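Local coordinates for protein toxin of toxin-antitoxin system (Rickettsia felis, PDB 3ZVK) that acts as the ribonuclease toxin of the VapBC2 toxin-antitoxin pair, degrading single-stranded RNA with magnesium as cofactor and inhibiting cell growth when expressed, at residues T7-Y12 against T112-N117; I71-K76 against A103-A108; N31-I36 against R67-D72. The protein carries 1 engineered substitution. All blocks are in the same frame, centred on the assembly; numbering follows the deposited sequence.

Contact 1 (T7-Y12 against T112-N117); sequences TNICVY and TLVTNN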
loop_
_atom_site.group_PDB
_atom_site.type_symbol
_atom_site.label_atom_id
_atom_site.label_comp_id
_atom_site.label_asym_id
_atom_site.label_seq_id
_atom_site.Cartn_x
_atom_site.Cartn_y
_atom_site.Cartn_z
ATOM N N THR A 7 24.050 -21.822 8.078
ATOM C CA THR A 7 23.123 -22.867 8.518
ATOM C C THR A 7 23.780 -23.834 9.505
ATOM O O THR A 7 23.184 -24.119 10.548
ATOM C CB THR A 7 22.492 -23.567 7.293
ATOM O OG1 THR A 7 21.932 -22.558 6.442
ATOM C CG2 THR A 7 21.398 -24.579 7.677
ATOM N N ASN A 8 24.990 -24.331 9.174
ATOM C CA ASN A 8 25.760 -25.264 9.990
ATOM C C ASN A 8 26.037 -24.731 11.383
ATOM O O ASN A 8 25.863 -25.481 12.334
ATOM C CB ASN A 8 27.077 -25.658 9.305
ATOM C CG ASN A 8 27.025 -26.419 8.005
ATOM O OD1 ASN A 8 28.067 -26.609 7.386
ATOM N ND2 ASN A 8 25.899 -26.982 7.587
ATOM N N ILE A 9 26.406 -23.438 11.515
ATOM C CA ILE A 9 26.638 -22.774 12.802
ATOM C C ILE A 9 25.361 -22.817 13.614
ATOM O O ILE A 9 25.419 -23.186 14.784
ATOM C CB ILE A 9 27.184 -21.318 12.625
ATOM C CG1 ILE A 9 28.707 -21.330 12.334
ATOM C CG2 ILE A 9 26.867 -20.419 13.820
ATOM C CD1 ILE A 9 29.680 -21.725 13.515
ATOM N N CYS A 10 24.203 -22.474 12.961
ATOM C CA CYS A 10 22.890 -22.402 13.586
ATOM C C CYS A 10 22.401 -23.759 14.085
ATOM O O CYS A 10 21.972 -23.834 15.242
ATOM C CB CYS A 10 21.882 -21.711 12.683
ATOM S SG CYS A 10 22.159 -19.938 12.473
ATOM N N VAL A 11 22.486 -24.820 13.225
ATOM C CA VAL A 11 22.118 -26.205 13.529
ATOM C C VAL A 11 22.963 -26.762 14.709
ATOM O O VAL A 11 22.396 -27.319 15.652
ATOM C CB VAL A 11 22.152 -27.121 12.277
ATOM C CG1 VAL A 11 21.927 -28.599 12.655
ATOM C CG2 VAL A 11 21.088 -26.695 11.261
ATOM N N TYR A 12 24.294 -26.538 14.689
ATOM C CA TYR A 12 25.203 -26.958 15.772
ATOM C C TYR A 12 24.913 -26.241 17.072
ATOM O O TYR A 12 24.978 -26.869 18.119
ATOM C CB TYR A 12 26.686 -26.803 15.376
ATOM C CG TYR A 12 27.611 -27.673 16.191
ATOM C CD1 TYR A 12 27.753 -29.034 15.908
ATOM C CD2 TYR A 12 28.364 -27.139 17.233
ATOM C CE1 TYR A 12 28.609 -29.843 16.657
ATOM C CE2 TYR A 12 29.193 -27.944 18.010
ATOM C CZ TYR A 12 29.308 -29.298 17.722
ATOM O OH TYR A 12 30.137 -30.092 18.477
ATOM N N THR A 112 30.598 -10.595 7.656
ATOM C CA THR A 112 31.466 -11.737 7.906
ATOM C C THR A 112 30.526 -12.936 8.006
ATOM O O THR A 112 29.565 -12.923 8.810
ATOM C CB THR A 112 32.259 -11.564 9.190
ATOM O OG1 THR A 112 33.136 -10.442 9.065
ATOM C CG2 THR A 112 33.068 -12.792 9.532
ATOM N N LEU A 113 30.779 -13.960 7.171
ATOM C CA LEU A 113 29.964 -15.166 7.205
ATOM C C LEU A 113 30.613 -16.166 8.136
ATOM O O LEU A 113 31.786 -16.506 7.972
ATOM C CB LEU A 113 29.749 -15.749 5.801
ATOM C CG LEU A 113 28.821 -16.967 5.673
ATOM C CD1 LEU A 113 27.402 -16.687 6.174
ATOM C CD2 LEU A 113 28.750 -17.378 4.253
ATOM N N VAL A 114 29.845 -16.625 9.119
ATOM C CA VAL A 114 30.305 -17.535 10.149
ATOM C C VAL A 114 30.020 -18.973 9.786
ATOM O O VAL A 114 28.877 -19.341 9.535
ATOM C CB VAL A 114 29.804 -17.157 11.548
ATOM C CG1 VAL A 114 30.479 -18.011 12.614
ATOM C CG2 VAL A 114 30.000 -15.662 11.837
ATOM N N THR A 115 31.088 -19.784 9.782
ATOM C CA THR A 115 31.070 -21.175 9.402
ATOM C C THR A 115 31.571 -22.133 10.489
ATOM O O THR A 115 32.163 -21.688 11.461
ATOM C CB THR A 115 31.697 -21.347 8.011
ATOM O OG1 THR A 115 31.348 -22.647 7.527
ATOM C CG2 THR A 115 33.210 -21.129 8.007
ATOM N N ASN A 116 31.297 -23.445 10.295
ATOM C CA ASN A 116 31.551 -24.650 11.118
ATOM C C ASN A 116 32.694 -25.531 10.531
ATOM O O ASN A 116 33.225 -26.396 11.233
ATOM C CB ASN A 116 30.256 -25.541 11.035
ATOM C CG ASN A 116 29.613 -25.872 12.350
ATOM O OD1 ASN A 116 29.535 -25.062 13.255
ATOM N ND2 ASN A 116 29.043 -27.039 12.459
ATOM N N ASN A 117 32.950 -25.401 9.208
ATOM C CA ASN A 117 33.893 -26.204 8.429
ATOM C C ASN A 117 34.310 -25.541 7.106
ATOM O O ASN A 117 33.678 -24.587 6.638
ATOM C CB ASN A 117 33.300 -27.614 8.138
ATOM C CG ASN A 117 31.861 -27.626 7.667
ATOM O OD1 ASN A 117 31.494 -27.000 6.664
ATOM N ND2 ASN A 117 31.012 -28.346 8.390
HETATM O O HOH W 1 27.710 -22.016 9.202
#
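Ile-9 and Asn-116 cross at a slant, the isoleucine pushing its longer branch against the end of strand 112-115 while the asparagine amide reaches back over the first turn of the helix. With CG1 of Ile-9 anti to its carbonyl carbon (chi1 -80°), that atom lies 3.8 Å from CG1 of Val-114, and CD1 of Ile-9 runs on to 3.2 Å from the carbonyl O of Thr-115 and 3.4 Å from OD1 of Asn-116. Asn-116 and Asn-8 meet at their roots, CB to CB 3.6 Å. The Asn-116 ND2 end comes 3.8 Å from CB of Tyr-12, its amide turned 69° from the tyrosine ring; OD1 is hydrogen-bonded to the hydroxyl of Tyr-21.

This is the junction of a PIN domain where helix 7-16, entered directly from strand 2-5, packs beside the C-terminal end of the neighbouring parallel strand 112-115, close to the engineered Gly-6 at a predicted magnesium site.

No direct hydrogen bond joins the two backbones, but one water spans them: it accepts from Ile-9 N at 3.0 Å and donates to Val-114 O at 2.9 Å. Farther out, the amides of Asn-8 and Asn-117 cross at about a right angle with planes 66° apart. OD1 of Asn-8 is 3.5 Å from OD1 of Asn-117. The latter oxygen accepts a hydrogen bond from Glu-120 N.

Contact 2 (I71-K76 against A103-A108); sequences IDFSAK and ASHAIA
His-105 slides its imidazole in beside the backbone of residues 71-73 and over the rim of Phe-73, burying more of its own surface here than any other residue of 103-108. A chi1 of -158° sets CG anti to the backbone N, and the ring beyond it meets residues 71-73. There Phe-73 presents its edge to the imidazole face in a T-shaped pair, the planes 83° apart and the centroids separated by 5.5 Å. The touching atom is CD1 of Phe-73, 4.0 Å from ND1 of His-105, and the two side chains run past each other in opposite directions.

The far end of the imidazole faces a different set of neighbours. The carbonyl O of Ile-71 lies in the ring plane at its edge, 3.2 Å from CE1 of His-105, while CG2 of Ile-71 comes 3.4 Å from NE2. Both ring nitrogens have polar partners beyond the two segments: ND1 is hydrogen-bonded to the hydroxyl of Ser-37, and NE2 makes a weak bond to Glu-109. These contacts would fix the rotation of the ring about its CB-CG bond.

At the other end of the contact Lys-76, extended beyond CG, brings NZ to 3.6 Å from the carbonyl O of Ala-108, and its ammonium forms a salt bridge with Glu-109. CB of Ala-108 lies 4.1 Å from the backbone O of Lys-76.

Phe-73 also packs on Ile-39 of a second VapC2 subunit, and its carbonyl O is hydrogen-bonded to the hydroxyl of Ser-38 of that subunit. The arrangement thus belongs to the PIN-domain connection from strand 69-71 into helix 75-90, packed against helix 97-109 at a toxin-toxin interface.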
loop_
_atom_site.group_PDB
_atom_site.type_symbol
_atom_site.label_atom_id
_atom_site.label_comp_id
_atom_site.label_asym_id
_atom_site.label_seq_id
_atom_site.Cartn_x
_atom_site.Cartn_y
_atom_site.Cartn_z
ATOM N N ILE A 71 17.522 -11.085 8.363
ATOM C CA ILE A 71 17.649 -10.177 7.225
ATOM C C ILE A 71 17.035 -10.817 5.997
ATOM O O ILE A 71 17.417 -11.921 5.630
ATOM C CB ILE A 71 19.117 -9.697 6.983
ATOM C CG1 ILE A 71 19.738 -9.068 8.267
ATOM C CG2 ILE A 71 19.195 -8.717 5.780
ATOM C CD1 ILE A 71 21.209 -8.683 8.156
ATOM N N ASP A 72 16.080 -10.122 5.370
ATOM C CA ASP A 72 15.395 -10.578 4.163
ATOM C C ASP A 72 16.341 -10.624 2.956
ATOM O O ASP A 72 17.205 -9.746 2.819
ATOM C CB ASP A 72 14.181 -9.677 3.867
ATOM C CG ASP A 72 13.080 -9.740 4.935
ATOM O OD1 ASP A 72 13.092 -10.709 5.776
ATOM O OD2 ASP A 72 12.211 -8.815 4.951
ATOM N N PHE A 73 16.211 -11.670 2.111
ATOM C CA PHE A 73 17.046 -11.773 0.912
ATOM C C PHE A 73 16.457 -10.763 -0.082
ATOM O O PHE A 73 15.349 -10.937 -0.582
ATOM C CB PHE A 73 17.076 -13.202 0.363
ATOM C CG PHE A 73 17.993 -13.352 -0.821
ATOM C CD1 PHE A 73 19.339 -13.623 -0.642
ATOM C CD2 PHE A 73 17.511 -13.198 -2.128
ATOM C CE1 PHE A 73 20.201 -13.751 -1.747
ATOM C CE2 PHE A 73 18.367 -13.314 -3.231
ATOM C CZ PHE A 73 19.714 -13.578 -3.035
ATOM N N SER A 74 17.171 -9.668 -0.279
ATOM C CA SER A 74 16.739 -8.523 -1.084
ATOM C C SER A 74 17.295 -8.452 -2.487
ATOM O O SER A 74 18.220 -9.158 -2.804
ATOM C CB SER A 74 17.064 -7.233 -0.340
ATOM O OG SER A 74 18.445 -7.252 -0.001
ATOM N N ALA A 75 16.756 -7.559 -3.308
ATOM C CA ALA A 75 17.162 -7.331 -4.688
ATOM C C ALA A 75 18.648 -6.971 -4.828
ATOM O O ALA A 75 19.261 -7.356 -5.819
ATOM C CB ALA A 75 16.291 -6.257 -5.317
ATOM N N LYS A 76 19.244 -6.293 -3.827
ATOM C CA LYS A 76 20.662 -5.941 -3.865
ATOM C C LYS A 76 21.586 -7.161 -3.872
ATOM O O LYS A 76 22.663 -7.081 -4.462
ATOM C CB LYS A 76 21.052 -4.907 -2.792
ATOM C CG LYS A 76 20.997 -5.388 -1.349
ATOM C CD LYS A 76 21.946 -4.599 -0.465
ATOM C CE LYS A 76 21.715 -4.904 0.988
ATOM N NZ LYS A 76 22.581 -4.086 1.868
ATOM N N ALA A 103 25.814 -17.045 0.861
ATOM C CA ALA A 103 27.118 -16.409 0.615
ATOM C C ALA A 103 26.946 -15.070 -0.088
ATOM O O ALA A 103 27.548 -14.081 0.338
ATOM C CB ALA A 103 28.021 -17.338 -0.197
ATOM N N SER A 104 26.070 -15.031 -1.117
ATOM C CA SER A 104 25.706 -13.836 -1.906
ATOM C C SER A 104 25.192 -12.736 -0.995
ATOM O O SER A 104 25.503 -11.569 -1.199
ATOM C CB SER A 104 24.588 -14.171 -2.893
ATOM O OG SER A 104 25.048 -15.136 -3.819
ATOM N N HIS A 105 24.355 -13.132 -0.020
ATOM C CA HIS A 105 23.704 -12.284 0.972
ATOM C C HIS A 105 24.738 -11.639 1.887
ATOM O O HIS A 105 24.667 -10.430 2.075
ATOM C CB HIS A 105 22.631 -13.063 1.762
ATOM C CG HIS A 105 21.602 -12.182 2.399
ATOM N ND1 HIS A 105 20.516 -12.712 3.050
ATOM C CD2 HIS A 105 21.538 -10.835 2.479
ATOM C CE1 HIS A 105 19.815 -11.683 3.486
ATOM N NE2 HIS A 105 20.382 -10.536 3.150
ATOM N N ALA A 106 25.723 -12.417 2.411
ATOM C CA ALA A 106 26.805 -11.873 3.239
ATOM C C ALA A 106 27.643 -10.883 2.408
ATOM O O ALA A 106 27.947 -9.797 2.899
ATOM C CB ALA A 106 27.682 -12.992 3.790
ATOM N N ILE A 107 27.952 -11.221 1.137
ATOM C CA ILE A 107 28.711 -10.353 0.240
ATOM C C ILE A 107 27.961 -9.032 0.047
ATOM O O ILE A 107 28.551 -7.965 0.219
ATOM C CB ILE A 107 29.091 -11.060 -1.108
ATOM C CG1 ILE A 107 30.085 -12.199 -0.908
ATOM C CG2 ILE A 107 29.683 -10.060 -2.119
ATOM C CD1 ILE A 107 30.141 -13.259 -2.027
ATOM N N ALA A 108 26.657 -9.103 -0.272
ATOM C CA ALA A 108 25.800 -7.935 -0.493
ATOM C C ALA A 108 25.639 -7.032 0.732
ATOM O O ALA A 108 25.471 -5.818 0.569
ATOM C CB ALA A 108 24.450 -8.369 -0.991
#

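Contact 3 (N31-I36 against R67-D72); sequences NNTIAI and RLEIID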
loop_
_atom_site.group_PDB
_atom_site.type_symbol
_atom_site.label_atom_id
_atom_site.label_comp_id
_atom_site.label_asym_id
_atom_site.label_seq_id
_atom_site.Cartn_x
_atom_site.Cartn_y
_atom_site.Cartn_z
ATOM N N ASN A 31 29.623 -5.024 20.268
ATOM C CA ASN A 31 30.012 -3.964 19.330
ATOM C C ASN A 31 29.554 -4.216 17.879
ATOM O O ASN A 31 29.770 -3.374 17.015
ATOM C CB ASN A 31 31.547 -3.773 19.376
ATOM C CG ASN A 31 32.100 -3.517 20.751
ATOM O OD1 ASN A 31 31.840 -2.478 21.370
ATOM N ND2 ASN A 31 32.876 -4.452 21.274
ATOM N N ASN A 32 28.933 -5.376 17.607
ATOM C CA ASN A 32 28.515 -5.781 16.260
ATOM C C ASN A 32 27.099 -6.288 16.243
ATOM O O ASN A 32 26.523 -6.515 17.297
ATOM C CB ASN A 32 29.475 -6.872 15.707
ATOM C CG ASN A 32 30.926 -6.534 15.866
ATOM O OD1 ASN A 32 31.492 -5.740 15.128
ATOM N ND2 ASN A 32 31.536 -7.064 16.895
ATOM N N THR A 33 26.536 -6.476 15.044
ATOM C CA THR A 33 25.194 -7.009 14.826
ATOM C C THR A 33 25.283 -8.468 14.423
ATOM O O THR A 33 25.948 -8.809 13.438
ATOM C CB THR A 33 24.466 -6.203 13.730
ATOM O OG1 THR A 33 24.387 -4.825 14.110
ATOM C CG2 THR A 33 23.069 -6.729 13.446
ATOM N N ILE A 34 24.592 -9.331 15.184
ATOM C CA ILE A 34 24.475 -10.750 14.881
ATOM C C ILE A 34 23.201 -10.946 14.107
ATOM O O ILE A 34 22.122 -10.552 14.576
ATOM C CB ILE A 34 24.588 -11.648 16.127
ATOM C CG1 ILE A 34 26.039 -11.484 16.733
ATOM C CG2 ILE A 34 24.331 -13.137 15.706
ATOM C CD1 ILE A 34 26.132 -11.811 18.109
ATOM N N ALA A 35 23.323 -11.537 12.902
ATOM C CA ALA A 35 22.173 -11.788 12.021
ATOM C C ALA A 35 22.181 -13.138 11.316
ATOM O O ALA A 35 23.172 -13.869 11.358
ATOM C CB ALA A 35 22.079 -10.672 10.993
ATOM N N ILE A 36 21.054 -13.481 10.682
ATOM C CA ILE A 36 20.877 -14.639 9.790
ATOM C C ILE A 36 20.091 -14.193 8.590
ATOM O O ILE A 36 19.240 -13.314 8.687
ATOM C CB ILE A 36 20.306 -15.973 10.381
ATOM C CG1 ILE A 36 18.870 -15.832 10.925
ATOM C CG2 ILE A 36 21.284 -16.662 11.350
ATOM C CD1 ILE A 36 18.087 -17.133 10.983
ATOM N N ARG A 67 17.830 -13.185 20.037
ATOM C CA ARG A 67 18.878 -12.145 20.093
ATOM C C ARG A 67 19.576 -11.897 18.736
ATOM O O ARG A 67 20.548 -11.147 18.671
ATOM C CB ARG A 67 19.845 -12.365 21.258
ATOM C CG ARG A 67 19.130 -12.527 22.588
ATOM C CD ARG A 67 20.034 -12.472 23.811
ATOM N NE ARG A 67 20.691 -11.170 24.002
ATOM C CZ ARG A 67 20.086 -10.078 24.454
ATOM N NH1 ARG A 67 18.801 -10.105 24.763
ATOM N NH2 ARG A 67 20.759 -8.948 24.586
ATOM N N LEU A 68 18.960 -12.413 17.651
ATOM C CA LEU A 68 19.369 -12.359 16.231
ATOM C C LEU A 68 18.506 -11.372 15.440
ATOM O O LEU A 68 17.376 -11.190 15.777
ATOM C CB LEU A 68 19.111 -13.787 15.565
ATOM C CG LEU A 68 20.321 -14.598 15.108
ATOM C CD1 LEU A 68 21.489 -14.226 15.853
ATOM C CD2 LEU A 68 20.145 -16.046 15.355
ATOM N N GLU A 69 19.019 -10.831 14.333
ATOM C CA GLU A 69 18.280 -10.033 13.377
ATOM C C GLU A 69 18.096 -10.944 12.145
ATOM O O GLU A 69 19.064 -11.528 11.661
ATOM C CB GLU A 69 19.086 -8.792 12.996
ATOM C CG GLU A 69 18.326 -7.817 12.094
ATOM C CD GLU A 69 19.014 -6.481 11.849
ATOM O OE1 GLU A 69 19.562 -5.904 12.817
ATOM O OE2 GLU A 69 18.986 -6.001 10.693
ATOM N N ILE A 70 16.856 -11.126 11.678
ATOM C CA ILE A 70 16.574 -11.921 10.465
ATOM C C ILE A 70 16.562 -10.942 9.283
ATOM O O ILE A 70 15.754 -10.014 9.266
ATOM C CB ILE A 70 15.278 -12.765 10.584
ATOM C CG1 ILE A 70 15.302 -13.598 11.888
ATOM C CG2 ILE A 70 15.105 -13.670 9.339
ATOM C CD1 ILE A 70 13.953 -13.799 12.471
ATOM N N ILE A 71 17.522 -11.085 8.363
ATOM C CA ILE A 71 17.649 -10.177 7.225
ATOM C C ILE A 71 17.035 -10.817 5.997
ATOM O O ILE A 71 17.417 -11.921 5.630
ATOM C CB ILE A 71 19.117 -9.697 6.983
ATOM C CG1 ILE A 71 19.738 -9.068 8.267
ATOM C CG2 ILE A 71 19.195 -8.717 5.780
ATOM C CD1 ILE A 71 21.209 -8.683 8.156
ATOM N N ASP A 72 16.080 -10.122 5.370
ATOM C CA ASP A 72 15.395 -10.578 4.163
ATOM C C ASP A 72 16.341 -10.624 2.956
ATOM O O ASP A 72 17.205 -9.746 2.819
ATOM C CB ASP A 72 14.181 -9.677 3.867
ATOM C CG ASP A 72 13.080 -9.740 4.935
ATOM O OD1 ASP A 72 13.092 -10.709 5.776
ATOM O OD2 ASP A 72 12.211 -8.815 4.951
#
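Parallel beta pairing at one margin of the central PIN-domain sheet joins strand 33-37 to strand 69-71, one of the two outermost strands of the chain's own sheet, after a crossover through helices 38-50 and 54-65. Three backbone hydrogen bonds make the link: Glu-69 N to Ile-34 O at 3.1 Å, Ile-36 N to Glu-69 O at 3.0 Å, and Ile-71 N to Ile-36 O at 2.8 Å. Ile-36 therefore gives and receives, gripping the partner strand on both sides of Ile-70, whose CA-H also approaches Ile-36 O. The strand segments are splayed by 49°, and the pairing is short.

On the face of Ala-35 and Glu-69, CB of Ala-35 lies 3.6 Å from CD1 of Ile-71. CG of Glu-69 is anti to the backbone N (chi1 -174°), and the extended chain beyond takes OE1 to 3.7 Å from CG2 of Thr-33, the two side chains meeting obliquely. The other face is wholly aliphatic across the pair, with CG1 of Ile-36 4.3 Å from CG1 of Ile-70 and CG2 of Ile-36 4.2 Å from CD2 of Leu-68. Trp-46 of a VapB antitoxin chain packs on Ile-34 and Leu-68.

The backbone bonds hold the parallel register, whereas the side chains add an apolar face shared by helix 38-50 and the antitoxin, and an exposed carboxylate over the face of Ala-35.

In the fold
All three contacts lie within one PIN domain, built round a parallel sheet in the order 69-71, 33-37, 2-5, 112-115, 128-131. Contact 1 closes the longest loop of the three, and contacts 2 and 3 are nested inside it. Contact 3 leads into contact 2, the two sharing Ile-71 and Asp-72 with centres about 13 Å apart. The centre of contact 1 is about 14 Å from that of contact 3 and 16 Å from that of contact 2. Cys-10 packs on Ile-36, and Leu-113 on Ala-103 and Ala-106, so the three pack into one continuous core, with the predicted magnesium site near contact 1 and the second subunit at contacts 2 and 3.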